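Local coordinates for protein probable benzoylformate decarboxylase (Rhodococcus jostii, PDB 7ORX) that belongs to the thiamine pyrophosphate enzyme family and binds thiamine diphosphate and a sodium ion in an assembly of four chains, at residues N194-T199 and E315-P320; A145-L150 and R180-A185; Q395-F400 and P421-I426. All coordinates share one frame; numbering follows the deposited sequence.

How the contacts relate
Contacts 1 and 2 lie in series along the chain, centres 25 Å apart, and touch where P320 CG comes 3.5 Å from A185 O. Both also meet the second subunit, and reciprocally: strand 315-318 of contact 1 pairs with strand 181-184 of that subunit, while strand 181-184 of contact 2 pairs with its strand 315-318. Contact 3 stands apart in the C-terminal thiamine diphosphate-binding domain, its centre 31 Å from that of contact 1 and 26 Å from that of contact 2. The thiamine diphosphate pocket draws on residues between 379 and 463, where contact 3 lies, and strand 425-430 leads from it to D431, which binds the sodium ion with N458 and T460.

Contact 1: residues N194-T199 and E315-P320; sequences NDLIET and EAYVAP
One face of the Y317 ring is covered by the CD2 methyl of L196, which sits 3.4 Å above the ring plane and over its centre. This is a CH-pi contact: CD2 is 3.5 Å from the ring centroid and 14° off the normal, so the methyl hydrogens meet the electron-rich middle of the ring. The second methyl, CD1, stays nearer the rim, 4.1 Å from Y317 CE1. H183 of the second subunit adds an edge-to-face aromatic contact to the same tyrosine. At the phenolic end, the CB of D195 is a looser neighbour, 4.2 Å from Y317 OH. The two main side chains approach from opposite directions, L196 from the helix and Y317 from the strand. With CG of Y317 anti to its carbonyl carbon (chi1 -68°), the ring is directed toward the helix, and the length of the tyrosine side chain helps span the 9.6 Å between the CA atoms of L196 and Y317. A branched leucine suits the helix side because one methyl can centre on the ring while the other comes near its rim. One turn further on, T199 OG1 and T199 N both donate to D195 O, from opposite faces of that carbonyl, so the threonine hydroxyl doubles up on an ordinary helical bond. The arrangement belongs to the central domain, whose parallel sheet in the order 3-2-1-4-5-6 is that of a Rossmann-like fold. Helix 190-202 packs beside edge strand 315-318 and on strand 297-302: L196 and Y317 both rest on I299, and L196 also reaches L328 of helix 321-331. A316 and V318, alternating with Y317, pack instead on A308 of helix 305-310. Strand 315-318 is the last of the sheet within this chain, and strand 181-184 of the second subunit extends it in parallel.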
loop_
_atom_site.group_PDB
_atom_site.type_symbol
_atom_site.label_atom_id
_atom_site.label_comp_id
_atom_site.label_asym_id
_atom_site.label_seq_id
_atom_site.Cartn_x
_atom_site.Cartn_y
_atom_site.Cartn_z
ATOM N N ASN C 194 17.057 18.979 -34.097
ATOM C CA ASN C 194 18.298 19.543 -34.696
ATOM C C ASN C 194 19.464 19.345 -33.710
ATOM O O ASN C 194 20.584 19.150 -34.205
ATOM C CB ASN C 194 18.121 20.995 -35.152
ATOM C CG ASN C 194 17.050 21.154 -36.206
ATOM O OD1 ASN C 194 16.940 20.400 -37.166
ATOM N ND2 ASN C 194 16.184 22.114 -35.980
ATOM N N ASP C 195 19.213 19.327 -32.392
ATOM C CA ASP C 195 20.216 18.986 -31.343
ATOM C C ASP C 195 20.646 17.520 -31.491
ATOM O O ASP C 195 21.855 17.286 -31.496
ATOM C CB ASP C 195 19.701 19.158 -29.914
ATOM C CG ASP C 195 19.251 20.578 -29.601
ATOM O OD1 ASP C 195 19.957 21.558 -30.011
ATOM O OD2 ASP C 195 18.170 20.704 -28.979
ATOM N N LEU C 196 19.692 16.581 -31.563
ATOM C CA LEU C 196 19.956 15.138 -31.796
ATOM C C LEU C 196 20.784 14.989 -33.076
ATOM O O LEU C 196 21.814 14.301 -32.997
ATOM C CB LEU C 196 18.660 14.325 -31.905
ATOM C CG LEU C 196 18.200 13.572 -30.657
ATOM C CD1 LEU C 196 19.366 13.008 -29.872
ATOM C CD2 LEU C 196 17.387 14.438 -29.726
ATOM N N ILE C 197 20.386 15.607 -34.198
ATOM C CA ILE C 197 21.060 15.342 -35.503
ATOM C C ILE C 197 22.443 16.010 -35.485
ATOM O O ILE C 197 23.382 15.385 -35.963
ATOM C CB ILE C 197 20.238 15.665 -36.767
ATOM C CG1 ILE C 197 20.620 17.010 -37.373
ATOM C CG2 ILE C 197 18.740 15.518 -36.549
ATOM C CD1 ILE C 197 20.701 17.014 -38.885
ATOM N N GLU C 198 22.604 17.187 -34.905
ATOM C CA GLU C 198 23.948 17.808 -34.753
ATOM C C GLU C 198 24.824 16.818 -33.976
ATOM O O GLU C 198 25.830 16.394 -34.530
ATOM C CB GLU C 198 23.903 19.176 -34.073
ATOM C CG GLU C 198 25.241 19.906 -34.129
ATOM C CD GLU C 198 25.148 21.438 -34.334
ATOM O OE1 GLU C 198 24.142 22.096 -33.875
ATOM O OE2 GLU C 198 26.086 22.018 -34.961
ATOM N N THR C 199 24.411 16.372 -32.794
ATOM C CA THR C 199 25.211 15.466 -31.930
ATOM C C THR C 199 25.593 14.187 -32.690
ATOM O O THR C 199 26.714 13.667 -32.449
ATOM C CB THR C 199 24.463 15.019 -30.672
ATOM O OG1 THR C 199 23.751 16.132 -30.148
ATOM C CG2 THR C 199 25.378 14.490 -29.591
ATOM N N GLU C 315 22.163 11.837 -20.897
ATOM C CA GLU C 315 21.188 12.869 -21.330
ATOM C C GLU C 315 19.989 12.153 -21.970
ATOM O O GLU C 315 20.129 11.704 -23.106
ATOM C CB GLU C 315 21.899 13.820 -22.292
ATOM C CG GLU C 315 20.958 14.743 -23.066
ATOM C CD GLU C 315 21.585 15.952 -23.729
ATOM O OE1 GLU C 315 22.422 15.772 -24.647
ATOM O OE2 GLU C 315 21.216 17.071 -23.333
ATOM N N ALA C 316 18.838 12.075 -21.292
ATOM C CA ALA C 316 17.633 11.368 -21.791
ATOM C C ALA C 316 16.667 12.339 -22.498
ATOM O O ALA C 316 16.593 13.499 -22.110
ATOM C CB ALA C 316 16.934 10.658 -20.657
ATOM N N TYR C 317 15.933 11.813 -23.490
ATOM C CA TYR C 317 14.784 12.418 -24.212
ATOM C C TYR C 317 13.594 11.481 -24.014
ATOM O O TYR C 317 13.696 10.318 -24.459
ATOM C CB TYR C 317 15.095 12.598 -25.701
ATOM C CG TYR C 317 16.159 13.624 -25.975
ATOM C CD1 TYR C 317 17.506 13.338 -25.815
ATOM C CD2 TYR C 317 15.821 14.894 -26.374
ATOM C CE1 TYR C 317 18.484 14.294 -26.058
ATOM C CE2 TYR C 317 16.774 15.872 -26.596
ATOM C CZ TYR C 317 18.122 15.571 -26.462
ATOM O OH TYR C 317 19.082 16.527 -26.718
ATOM N N VAL C 318 12.506 11.947 -23.388
ATOM C CA VAL C 318 11.298 11.093 -23.238
ATOM C C VAL C 318 10.442 11.403 -24.446
ATOM O O VAL C 318 9.977 12.499 -24.513
ATOM C CB VAL C 318 10.551 11.311 -21.914
ATOM C CG1 VAL C 318 9.411 10.305 -21.725
ATOM C CG2 VAL C 318 11.528 11.209 -20.748
ATOM N N ALA C 319 10.358 10.476 -25.397
ATOM C CA ALA C 319 9.676 10.681 -26.689
ATOM C C ALA C 319 9.330 9.334 -27.292
ATOM O O ALA C 319 9.892 8.317 -26.895
ATOM C CB ALA C 319 10.553 11.488 -27.609
ATOM N N PRO C 320 8.399 9.284 -28.267
ATOM C CA PRO C 320 8.044 8.039 -28.932
ATOM C C PRO C 320 9.204 7.505 -29.768
ATOM O O PRO C 320 9.766 8.261 -30.540
ATOM C CB PRO C 320 6.848 8.458 -29.781
ATOM C CG PRO C 320 6.323 9.601 -29.023
ATOM C CD PRO C 320 7.587 10.390 -28.755
#

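Contact 2: residues A145-L150 and R180-A185; sequences AIHTAL and REVHSA
R180 starts the second segment by bringing its guanidinium obliquely to the imidazole of H147, with R180 NH1 3.7 Å from H147 CD2 and the two planes 61° apart. Bends at chi2 and chi3 fold the long arginine chain back, and its polar end is held by the second subunit: NE donates to G314 O and NH1 to A308 O of that chain. E181 contributes mainly backbone, its carbonyl carbon lying near H147 CE1. V182 then makes the central contact. Its CG2 stands over one face of the H147 ring, 3.5 Å from the centroid and offset toward the ND1 and CG side, a CH-pi contact suited to a compact beta-branched residue on a strand. Histidine suits the helix side: across 6.6 Å between the CA atoms of H147 and V182, its flat imidazole offers the methyl a face, with the R180 guanidinium beside it. Helix 138-149 packs through A145 on V157 and V159 of the parallel sheet of the N-terminal domain, so H147 joins that alpha/beta layer to a strand whose own parallel ladder is with the second subunit. H183 follows, its NE2 bonding to E315 OE2 of that neighbour. S184 comes round again to the helix side and packs against L151 and P152.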
loop_
_atom_site.group_PDB
_atom_site.type_symbol
_atom_site.label_atom_id
_atom_site.label_comp_id
_atom_site.label_asym_id
_atom_site.label_seq_id
_atom_site.Cartn_x
_atom_site.Cartn_y
_atom_site.Cartn_z
ATOM N N ALA C 145 -9.249 1.759 -17.469
ATOM C CA ALA C 145 -8.283 0.647 -17.443
ATOM C C ALA C 145 -7.665 0.478 -18.830
ATOM O O ALA C 145 -6.410 0.372 -18.895
ATOM C CB ALA C 145 -8.937 -0.640 -16.998
ATOM N N ILE C 146 -8.473 0.460 -19.891
ATOM C CA ILE C 146 -7.951 0.145 -21.256
ATOM C C ILE C 146 -7.104 1.322 -21.721
ATOM O O ILE C 146 -6.005 1.082 -22.188
ATOM C CB ILE C 146 -9.078 -0.183 -22.237
ATOM C CG1 ILE C 146 -9.740 -1.504 -21.848
ATOM C CG2 ILE C 146 -8.571 -0.196 -23.673
ATOM C CD1 ILE C 146 -11.136 -1.661 -22.376
ATOM N N HIS C 147 -7.577 2.547 -21.581
ATOM C CA HIS C 147 -6.828 3.718 -22.106
ATOM C C HIS C 147 -5.472 3.810 -21.412
ATOM O O HIS C 147 -4.461 4.165 -22.065
ATOM C CB HIS C 147 -7.604 5.002 -21.846
ATOM C CG HIS C 147 -8.812 5.145 -22.692
ATOM N ND1 HIS C 147 -8.766 4.981 -24.061
ATOM C CD2 HIS C 147 -10.083 5.495 -22.363
ATOM C CE1 HIS C 147 -9.977 5.210 -24.544
ATOM N NE2 HIS C 147 -10.801 5.531 -23.515
ATOM N N THR C 148 -5.517 3.607 -20.097
ATOM C CA THR C 148 -4.347 3.623 -19.179
ATOM C C THR C 148 -3.366 2.538 -19.638
ATOM O O THR C 148 -2.197 2.839 -19.763
ATOM C CB THR C 148 -4.762 3.383 -17.721
ATOM O OG1 THR C 148 -5.683 4.384 -17.291
ATOM C CG2 THR C 148 -3.591 3.370 -16.770
ATOM N N ALA C 149 -3.801 1.306 -19.860
ATOM C CA ALA C 149 -2.900 0.224 -20.322
ATOM C C ALA C 149 -2.141 0.629 -21.599
ATOM O O ALA C 149 -0.951 0.267 -21.662
ATOM C CB ALA C 149 -3.667 -1.047 -20.504
ATOM N N LEU C 150 -2.734 1.408 -22.514
ATOM C CA LEU C 150 -2.148 1.750 -23.837
ATOM C C LEU C 150 -1.418 3.081 -23.810
ATOM O O LEU C 150 -0.866 3.495 -24.852
ATOM C CB LEU C 150 -3.244 1.793 -24.893
ATOM C CG LEU C 150 -3.909 0.451 -25.154
ATOM C CD1 LEU C 150 -5.269 0.616 -25.789
ATOM C CD2 LEU C 150 -3.033 -0.425 -26.024
ATOM N N ARG C 180 -15.324 7.410 -27.036
ATOM C CA ARG C 180 -14.039 7.878 -26.454
ATOM C C ARG C 180 -12.873 7.285 -27.234
ATOM O O ARG C 180 -12.910 6.088 -27.535
ATOM C CB ARG C 180 -13.868 7.523 -24.969
ATOM C CG ARG C 180 -14.825 8.282 -24.044
ATOM C CD ARG C 180 -14.241 8.838 -22.752
ATOM N NE ARG C 180 -13.149 9.743 -23.057
ATOM C CZ ARG C 180 -11.925 9.679 -22.528
ATOM N NH1 ARG C 180 -11.598 8.809 -21.578
ATOM N NH2 ARG C 180 -11.024 10.549 -22.937
ATOM N N GLU C 181 -11.933 8.160 -27.587
ATOM C CA GLU C 181 -10.555 7.875 -28.016
ATOM C C GLU C 181 -9.605 8.642 -27.085
ATOM O O GLU C 181 -10.017 9.629 -26.510
ATOM C CB GLU C 181 -10.371 8.271 -29.484
ATOM C CG GLU C 181 -11.193 7.416 -30.450
ATOM C CD GLU C 181 -11.608 8.167 -31.710
ATOM O OE1 GLU C 181 -10.709 8.526 -32.526
ATOM O OE2 GLU C 181 -12.833 8.469 -31.849
ATOM N N VAL C 182 -8.368 8.166 -26.935
ATOM C CA VAL C 182 -7.232 8.864 -26.269
ATOM C C VAL C 182 -6.031 8.769 -27.201
ATOM O O VAL C 182 -5.623 7.671 -27.434
ATOM C CB VAL C 182 -6.906 8.178 -24.933
ATOM C CG1 VAL C 182 -5.640 8.738 -24.333
ATOM C CG2 VAL C 182 -8.036 8.272 -23.919
ATOM N N HIS C 183 -5.474 9.861 -27.685
ATOM C CA HIS C 183 -4.262 9.879 -28.543
ATOM C C HIS C 183 -3.047 10.354 -27.743
ATOM O O HIS C 183 -3.216 11.302 -27.005
ATOM C CB HIS C 183 -4.511 10.799 -29.753
ATOM C CG HIS C 183 -5.792 10.500 -30.458
ATOM N ND1 HIS C 183 -6.091 9.243 -30.916
ATOM C CD2 HIS C 183 -6.863 11.255 -30.748
ATOM C CE1 HIS C 183 -7.296 9.248 -31.448
ATOM N NE2 HIS C 183 -7.790 10.456 -31.354
ATOM N N SER C 184 -1.856 9.760 -27.908
ATOM C CA SER C 184 -0.571 10.314 -27.390
ATOM C C SER C 184 0.123 11.117 -28.478
ATOM O O SER C 184 0.173 10.595 -29.587
ATOM C CB SER C 184 0.312 9.223 -26.891
ATOM O OG SER C 184 -0.365 8.500 -25.872
ATOM N N ALA C 185 0.606 12.335 -28.175
ATOM C CA ALA C 185 1.634 13.040 -28.981
ATOM C C ALA C 185 2.583 11.965 -29.536
ATOM O O ALA C 185 3.265 11.273 -28.704
ATOM C CB ALA C 185 2.414 14.039 -28.162
#

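Contact 3: residues Q395-F400 and P421-I426; sequences QGSYYF and PDRQVI
The guanidinium of R423 reaches across to the backbone carbonyl of Q395, and its NH1 gives the firmest bond across this contact, 3.0 Å to Q395 O with an N-H...O angle of 155°. That oxygen lies close to the guanidinium plane. NH2 makes two weak bonds, one to the same Q395 O at 3.5 Å and one to S397 OG at 3.3 Å, the hydroxyl also sitting in the plane at the guanidinium edge. The arginine's stronger hold is NE to D372 O, which directly helps fix the orientation of the group; NH2 to A373 O is a weak addition. An arginine chain with a single bend at chi3 (69°) delivers this flat group to the turn. G396 sits there with a positive phi of 66°, and glycine suits the place because a CB would also run into the amide of Q395. In the second shell, S397 OG bonds to H394 O, G396 N to D215 OD1, and Q417 brackets R423 O and V425 N. R423 packs on I374 and links the segments that lead into the two strands on either side of 374-378 in the parallel sheet of the C-terminal domain. The guanidinium is met by backbone carbonyls and a hydroxyl, so its charge is probably stabilised by the oxygen ends of several dipoles, with no carboxylate among these partners, and the backbone carbonyl of Q395 is likely polarised by it.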
loop_
_atom_site.group_PDB
_atom_site.type_symbol
_atom_site.label_atom_id
_atom_site.label_comp_id
_atom_site.label_asym_id
_atom_site.label_seq_id
_atom_site.Cartn_x
_atom_site.Cartn_y
_atom_site.Cartn_z
ATOM N N GLN C 395 10.455 -8.007 -37.991
ATOM C CA GLN C 395 9.851 -7.495 -36.739
ATOM C C GLN C 395 9.335 -8.699 -35.934
ATOM O O GLN C 395 8.859 -9.673 -36.524
ATOM C CB GLN C 395 8.734 -6.510 -37.104
ATOM C CG GLN C 395 8.129 -5.772 -35.936
ATOM C CD GLN C 395 7.168 -6.606 -35.129
ATOM O OE1 GLN C 395 6.988 -6.334 -33.938
ATOM N NE2 GLN C 395 6.539 -7.607 -35.747
ATOM N N GLY C 396 9.415 -8.645 -34.623
ATOM C CA GLY C 396 8.700 -9.596 -33.765
ATOM C C GLY C 396 9.218 -11.018 -33.911
ATOM O O GLY C 396 8.391 -11.919 -33.782
ATOM N N SER C 397 10.534 -11.203 -34.047
ATOM C CA SER C 397 11.164 -12.524 -34.259
ATOM C C SER C 397 11.701 -13.161 -32.975
ATOM O O SER C 397 11.991 -14.371 -33.035
ATOM C CB SER C 397 12.239 -12.429 -35.273
ATOM O OG SER C 397 11.681 -12.096 -36.530
ATOM N N TYR C 398 11.805 -12.425 -31.868
ATOM C CA TYR C 398 12.381 -12.897 -30.583
ATOM C C TYR C 398 11.604 -12.286 -29.404
ATOM O O TYR C 398 11.412 -11.074 -29.379
ATOM C CB TYR C 398 13.860 -12.513 -30.502
ATOM C CG TYR C 398 14.592 -13.022 -29.286
ATOM C CD1 TYR C 398 15.123 -14.289 -29.270
ATOM C CD2 TYR C 398 14.754 -12.259 -28.143
ATOM C CE1 TYR C 398 15.786 -14.786 -28.170
ATOM C CE2 TYR C 398 15.414 -12.746 -27.019
ATOM C CZ TYR C 398 15.938 -14.016 -27.045
ATOM O OH TYR C 398 16.585 -14.549 -25.970
ATOM N N TYR C 399 11.201 -13.132 -28.465
ATOM C CA TYR C 399 10.654 -12.757 -27.143
ATOM C C TYR C 399 11.372 -13.605 -26.083
ATOM O O TYR C 399 11.542 -14.771 -26.259
ATOM C CB TYR C 399 9.131 -12.926 -27.091
ATOM C CG TYR C 399 8.447 -12.145 -28.168
ATOM C CD1 TYR C 399 8.218 -10.806 -28.036
ATOM C CD2 TYR C 399 8.101 -12.726 -29.363
ATOM C CE1 TYR C 399 7.623 -10.053 -29.038
ATOM C CE2 TYR C 399 7.522 -11.997 -30.389
ATOM C CZ TYR C 399 7.270 -10.660 -30.217
ATOM O OH TYR C 399 6.703 -10.014 -31.246
ATOM N N PHE C 400 11.771 -12.966 -24.989
ATOM C CA PHE C 400 12.392 -13.573 -23.790
ATOM C C PHE C 400 11.775 -12.850 -22.587
ATOM O O PHE C 400 11.530 -11.662 -22.639
ATOM C CB PHE C 400 13.919 -13.442 -23.910
ATOM C CG PHE C 400 14.690 -13.956 -22.728
ATOM C CD1 PHE C 400 14.722 -13.274 -21.543
ATOM C CD2 PHE C 400 15.363 -15.161 -22.786
ATOM C CE1 PHE C 400 15.417 -13.768 -20.447
ATOM C CE2 PHE C 400 16.043 -15.670 -21.687
ATOM C CZ PHE C 400 16.049 -14.980 -20.507
ATOM N N PRO C 421 -1.124 -16.045 -37.353
ATOM C CA PRO C 421 -1.739 -16.987 -38.278
ATOM C C PRO C 421 -0.767 -17.415 -39.394
ATOM O O PRO C 421 -0.882 -18.530 -39.781
ATOM C CB PRO C 421 -2.950 -16.191 -38.800
ATOM C CG PRO C 421 -2.498 -14.763 -38.789
ATOM C CD PRO C 421 -1.578 -14.664 -37.593
ATOM N N ASP C 422 0.168 -16.558 -39.837
ATOM C CA ASP C 422 1.053 -16.821 -41.019
ATOM C C ASP C 422 2.525 -17.069 -40.621
ATOM O O ASP C 422 3.387 -16.950 -41.504
ATOM C CB ASP C 422 1.097 -15.651 -42.004
ATOM C CG ASP C 422 -0.241 -14.979 -42.223
ATOM O OD1 ASP C 422 -1.194 -15.726 -42.572
ATOM O OD2 ASP C 422 -0.321 -13.709 -42.039
ATOM N N ARG C 423 2.852 -17.258 -39.345
ATOM C CA ARG C 423 4.255 -17.340 -38.918
ATOM C C ARG C 423 4.349 -18.449 -37.895
ATOM O O ARG C 423 3.490 -18.552 -37.025
ATOM C CB ARG C 423 4.757 -16.026 -38.330
ATOM C CG ARG C 423 4.789 -14.861 -39.315
ATOM C CD ARG C 423 5.215 -13.589 -38.604
ATOM N NE ARG C 423 6.609 -13.711 -38.229
ATOM C CZ ARG C 423 7.324 -12.801 -37.577
ATOM N NH1 ARG C 423 6.786 -11.655 -37.236
ATOM N NH2 ARG C 423 8.604 -13.028 -37.299
ATOM N N GLN C 424 5.383 -19.271 -38.037
ATOM C CA GLN C 424 5.614 -20.393 -37.107
ATOM C C GLN C 424 6.258 -19.848 -35.840
ATOM O O GLN C 424 7.306 -19.233 -35.944
ATOM C CB GLN C 424 6.516 -21.448 -37.729
ATOM C CG GLN C 424 6.753 -22.615 -36.790
ATOM C CD GLN C 424 5.479 -23.383 -36.523
ATOM O OE1 GLN C 424 4.984 -24.091 -37.395
ATOM N NE2 GLN C 424 4.974 -23.274 -35.301
ATOM N N VAL C 425 5.636 -20.060 -34.691
ATOM C CA VAL C 425 6.287 -19.810 -33.382
ATOM C C VAL C 425 7.052 -21.074 -32.985
ATOM O O VAL C 425 6.451 -22.169 -32.975
ATOM C CB VAL C 425 5.271 -19.406 -32.311
ATOM C CG1 VAL C 425 5.922 -19.314 -30.951
ATOM C CG2 VAL C 425 4.614 -18.089 -32.667
ATOM N N ILE C 426 8.316 -20.902 -32.624
ATOM C CA ILE C 426 9.171 -21.970 -32.055
ATOM C C ILE C 426 9.543 -21.573 -30.638
ATOM O O ILE C 426 10.197 -20.565 -30.477
ATOM C CB ILE C 426 10.400 -22.171 -32.954
ATOM C CG1 ILE C 426 9.961 -22.400 -34.399
ATOM C CG2 ILE C 426 11.246 -23.308 -32.441
ATOM C CD1 ILE C 426 11.079 -22.320 -35.399
#